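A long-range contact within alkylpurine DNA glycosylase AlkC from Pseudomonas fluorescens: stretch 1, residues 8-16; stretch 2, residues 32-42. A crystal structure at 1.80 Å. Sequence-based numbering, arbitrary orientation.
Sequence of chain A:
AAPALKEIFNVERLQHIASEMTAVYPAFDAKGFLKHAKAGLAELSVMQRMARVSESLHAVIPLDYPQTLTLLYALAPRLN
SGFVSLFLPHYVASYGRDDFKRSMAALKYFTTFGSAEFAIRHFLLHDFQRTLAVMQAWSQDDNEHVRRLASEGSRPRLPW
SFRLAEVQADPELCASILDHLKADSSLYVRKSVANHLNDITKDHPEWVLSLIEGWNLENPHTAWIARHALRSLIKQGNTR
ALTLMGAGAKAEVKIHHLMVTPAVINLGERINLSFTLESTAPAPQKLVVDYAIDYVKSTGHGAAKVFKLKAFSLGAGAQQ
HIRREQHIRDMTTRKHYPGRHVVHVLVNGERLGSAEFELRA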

# COMPACT_ATOMS: atom_id res chain seq x y z
N ILE A 8 0.85 -6.80 19.82
CA ILE A 8 -0.54 -7.18 19.61
C ILE A 8 -0.70 -8.68 19.83
O ILE A 8 -1.75 -9.14 20.29
N PHE A 9 0.33 -9.46 19.53
CA PHE A 9 0.35 -10.89 19.85
C PHE A 9 1.20 -11.16 21.10
O PHE A 9 2.15 -11.93 21.08
N ASN A 10 0.85 -10.50 22.21
CA ASN A 10 1.54 -10.75 23.47
C ASN A 10 0.87 -11.92 24.19
O ASN A 10 -0.08 -12.54 23.70
N VAL A 11 1.39 -12.27 25.37
CA VAL A 11 0.87 -13.46 26.06
C VAL A 11 -0.59 -13.26 26.42
O VAL A 11 -1.40 -14.18 26.32
N GLU A 12 -0.95 -12.04 26.83
CA GLU A 12 -2.33 -11.75 27.17
C GLU A 12 -3.26 -12.04 25.98
O GLU A 12 -4.35 -12.61 26.17
N ARG A 13 -2.85 -11.67 24.76
CA ARG A 13 -3.66 -11.98 23.58
C ARG A 13 -3.73 -13.48 23.33
O ARG A 13 -4.78 -14.00 22.93
N LEU A 14 -2.61 -14.20 23.51
CA LEU A 14 -2.66 -15.65 23.33
C LEU A 14 -3.62 -16.28 24.33
O LEU A 14 -4.35 -17.21 24.00
N GLN A 15 -3.64 -15.76 25.56
CA GLN A 15 -4.58 -16.27 26.56
C GLN A 15 -6.02 -15.99 26.14
O GLN A 15 -6.90 -16.83 26.34
N HIS A 16 -6.27 -14.81 25.55
CA HIS A 16 -7.60 -14.50 25.04
C HIS A 16 -8.01 -15.46 23.93
O HIS A 16 -9.14 -15.98 23.93
N GLY A 32 -1.69 -26.87 26.15
CA GLY A 32 -0.76 -27.23 25.10
C GLY A 32 -0.61 -26.14 24.06
O GLY A 32 0.49 -25.89 23.56
N PHE A 33 -1.71 -25.45 23.74
CA PHE A 33 -1.66 -24.35 22.79
C PHE A 33 -0.75 -23.26 23.29
O PHE A 33 0.12 -22.76 22.56
N LEU A 34 -0.92 -22.87 24.56
CA LEU A 34 -0.12 -21.79 25.12
C LEU A 34 1.35 -22.18 25.20
O LEU A 34 2.23 -21.37 24.87
N LYS A 35 1.64 -23.42 25.62
CA LYS A 35 3.02 -23.87 25.67
C LYS A 35 3.68 -23.76 24.29
O LYS A 35 4.81 -23.27 24.16
N HIS A 36 2.97 -24.22 23.26
CA HIS A 36 3.50 -24.21 21.89
C HIS A 36 3.68 -22.79 21.37
O HIS A 36 4.70 -22.47 20.74
N ALA A 37 2.68 -21.94 21.59
CA ALA A 37 2.72 -20.59 21.04
C ALA A 37 3.77 -19.71 21.72
O ALA A 37 4.37 -18.85 21.06
N LYS A 38 4.03 -19.93 23.01
CA LYS A 38 4.87 -19.03 23.78
C LYS A 38 6.36 -19.28 23.60
O LYS A 38 7.16 -18.43 24.00
N ALA A 39 6.75 -20.40 23.01
CA ALA A 39 8.16 -20.78 22.97
C ALA A 39 8.92 -19.81 22.08
O ALA A 39 8.70 -19.75 20.86
N GLY A 40 9.84 -19.04 22.67
CA GLY A 40 10.59 -18.06 21.91
C GLY A 40 9.80 -16.84 21.46
O GLY A 40 10.21 -16.16 20.52
N LEU A 41 8.67 -16.56 22.11
CA LEU A 41 7.78 -15.48 21.66
C LEU A 41 8.52 -14.16 21.49
O LEU A 41 8.30 -13.43 20.52
N ALA A 42 9.39 -13.82 22.45
CA ALA A 42 10.11 -12.55 22.38
C ALA A 42 10.97 -12.42 21.13
O ALA A 42 11.24 -11.31 20.67

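The contact is mainly apolar, with Leu-14 the most covered residue. Leu-14 points toward the second stretch from helix 11-16, which runs roughly antiparallel to helix 32-38 at 149°, with the axes 10.3 Å apart at closest approach. Its m,t rotamer (chi1 -58°, chi2 171°) carries Leu-14 CD1 to the second stretch, where it lies 4.1 Å from Ala-37 CB, 3.9 Å from Lys-38 CG and 4.1 Å from Leu-41 CD2. Ala-37 also points toward the first stretch, and its CB is the atom Leu-14 CD1 meets. Leu-34 starts out sideways, but the same m,t rotamer brings its end nearer, so that Leu-34 CD2 sits 3.9 Å from Leu-14 CB and 4.2 Å from Gln-15 CG.

A type II turn from Lys-38 to Leu-41, with Gly-40 at positive phi, precedes the return of Leu-41 to the contact. Leu-41 points toward the first stretch in a t,p rotamer; Leu-41 CD2 meets Val-11 CG2 at 3.6 Å, while Leu-41 CD1 rests 3.8 Å from Phe-9 O. Val-11 (chi1 t) goes sideways and also packs Val-11 CG1 against Lys-38 CD at 3.8 Å. The rule to read here is that leucine ends supply much of the packing, while the lysine lends its aliphatic carbons as apolar surface and keeps NZ for water.

Phe-33, chi1 t, points toward the first stretch and offers the edge of its ring to the backbone: Leu-14 O lies near the ring plane, 3.6 Å from Phe-33 CE2.

No direct hydrogen bond crosses the contact. The polar link is water 1, whose O accepts from Gln-15 NE2 at 3.1 Å and from Lys-38 NZ at a short 2.4 Å. Within the first stretch, Asn-10 points away from the contact and caps its own helix: chi1 p places Asn-10 OD1 3.0 Å from Arg-13 N. Arg-13 NE in turn donates to Ile-8 O at 2.9 Å.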

# COMPACT_ATOMS: atom_id res chain seq x y z
CB ILE A 8 -1.00 -6.74 18.20
CG1 ILE A 8 -2.52 -6.70 18.11
CG2 ILE A 8 -0.46 -7.67 17.14
CD1 ILE A 8 -3.10 -5.46 18.73
CB PHE A 9 0.88 -11.70 18.67
CG PHE A 9 -0.10 -11.88 17.53
CD1 PHE A 9 -1.06 -12.87 17.58
CD2 PHE A 9 -0.01 -11.10 16.40
CE1 PHE A 9 -1.93 -13.06 16.54
CE2 PHE A 9 -0.89 -11.28 15.35
CZ PHE A 9 -1.84 -12.27 15.42
CB ASN A 10 1.60 -9.48 24.32
CG ASN A 10 0.23 -8.93 24.70
OD1 ASN A 10 -0.79 -9.56 24.46
ND2 ASN A 10 0.22 -7.73 25.29
CB VAL A 11 1.72 -13.80 27.29
CG1 VAL A 11 1.12 -14.98 28.04
CG2 VAL A 11 3.13 -14.16 26.87
CB GLU A 12 -2.46 -10.29 27.62
CG GLU A 12 -1.79 -9.95 28.97
CD GLU A 12 -0.24 -10.00 28.97
OE1 GLU A 12 0.41 -9.86 27.90
OE2 GLU A 12 0.33 -10.16 30.07
CB ARG A 13 -3.09 -11.28 22.33
CG ARG A 13 -4.05 -11.31 21.10
CD ARG A 13 -5.10 -10.19 21.14
NE ARG A 13 -4.47 -8.88 21.14
CZ ARG A 13 -5.10 -7.71 21.23
NH1 ARG A 13 -6.42 -7.65 21.26
NH2 ARG A 13 -4.40 -6.59 21.28
CB LEU A 14 -1.27 -16.26 23.47
CG LEU A 14 -0.19 -15.75 22.51
CD1 LEU A 14 1.19 -16.30 22.92
CD2 LEU A 14 -0.53 -16.14 21.07
CB GLN A 15 -4.27 -15.66 27.93
CG GLN A 15 -2.96 -16.17 28.49
CD GLN A 15 -2.47 -15.39 29.69
OE1 GLN A 15 -3.00 -14.32 30.02
NE2 GLN A 15 -1.46 -15.93 30.35
CB HIS A 16 -7.63 -13.04 24.57
CG HIS A 16 -8.67 -12.72 23.53
ND1 HIS A 16 -10.01 -12.56 23.83
CD2 HIS A 16 -8.55 -12.43 22.21
CE1 HIS A 16 -10.67 -12.23 22.73
NE2 HIS A 16 -9.81 -12.15 21.73
CB PHE A 33 -3.07 -23.82 22.54
CG PHE A 33 -3.09 -22.46 21.88
CD1 PHE A 33 -2.92 -22.33 20.51
CD2 PHE A 33 -3.32 -21.32 22.63
CE1 PHE A 33 -2.96 -21.09 19.91
CE2 PHE A 33 -3.35 -20.07 22.04
CZ PHE A 33 -3.17 -19.97 20.66
CB LEU A 34 -0.66 -21.40 26.51
CG LEU A 34 -2.01 -20.66 26.47
CD1 LEU A 34 -2.59 -20.53 27.86
CD2 LEU A 34 -1.87 -19.29 25.82
CB LYS A 35 3.09 -25.31 26.17
CG LYS A 35 4.51 -25.82 26.31
CD LYS A 35 4.52 -27.24 26.88
CE LYS A 35 5.94 -27.76 27.06
NZ LYS A 35 5.91 -29.19 27.51
CB HIS A 36 2.54 -25.02 21.01
CG HIS A 36 3.09 -25.40 19.66
ND1 HIS A 36 3.24 -24.49 18.65
CD2 HIS A 36 3.49 -26.59 19.16
CE1 HIS A 36 3.71 -25.09 17.58
NE2 HIS A 36 3.86 -26.37 17.85
CB ALA A 37 1.34 -19.95 21.17
CB LYS A 38 4.51 -19.11 25.27
CG LYS A 38 3.16 -18.47 25.55
CD LYS A 38 2.92 -18.22 27.03
CE LYS A 38 2.77 -19.47 27.83
NZ LYS A 38 2.44 -19.17 29.27
CB ALA A 39 8.30 -22.22 22.49
CB LEU A 41 6.63 -15.33 22.66
CG LEU A 41 5.57 -14.27 22.38
CD1 LEU A 41 4.81 -14.59 21.13
CD2 LEU A 41 4.63 -14.13 23.55
CB ALA A 42 10.98 -12.39 23.64
O HOH W 1 0.11 -18.51 29.60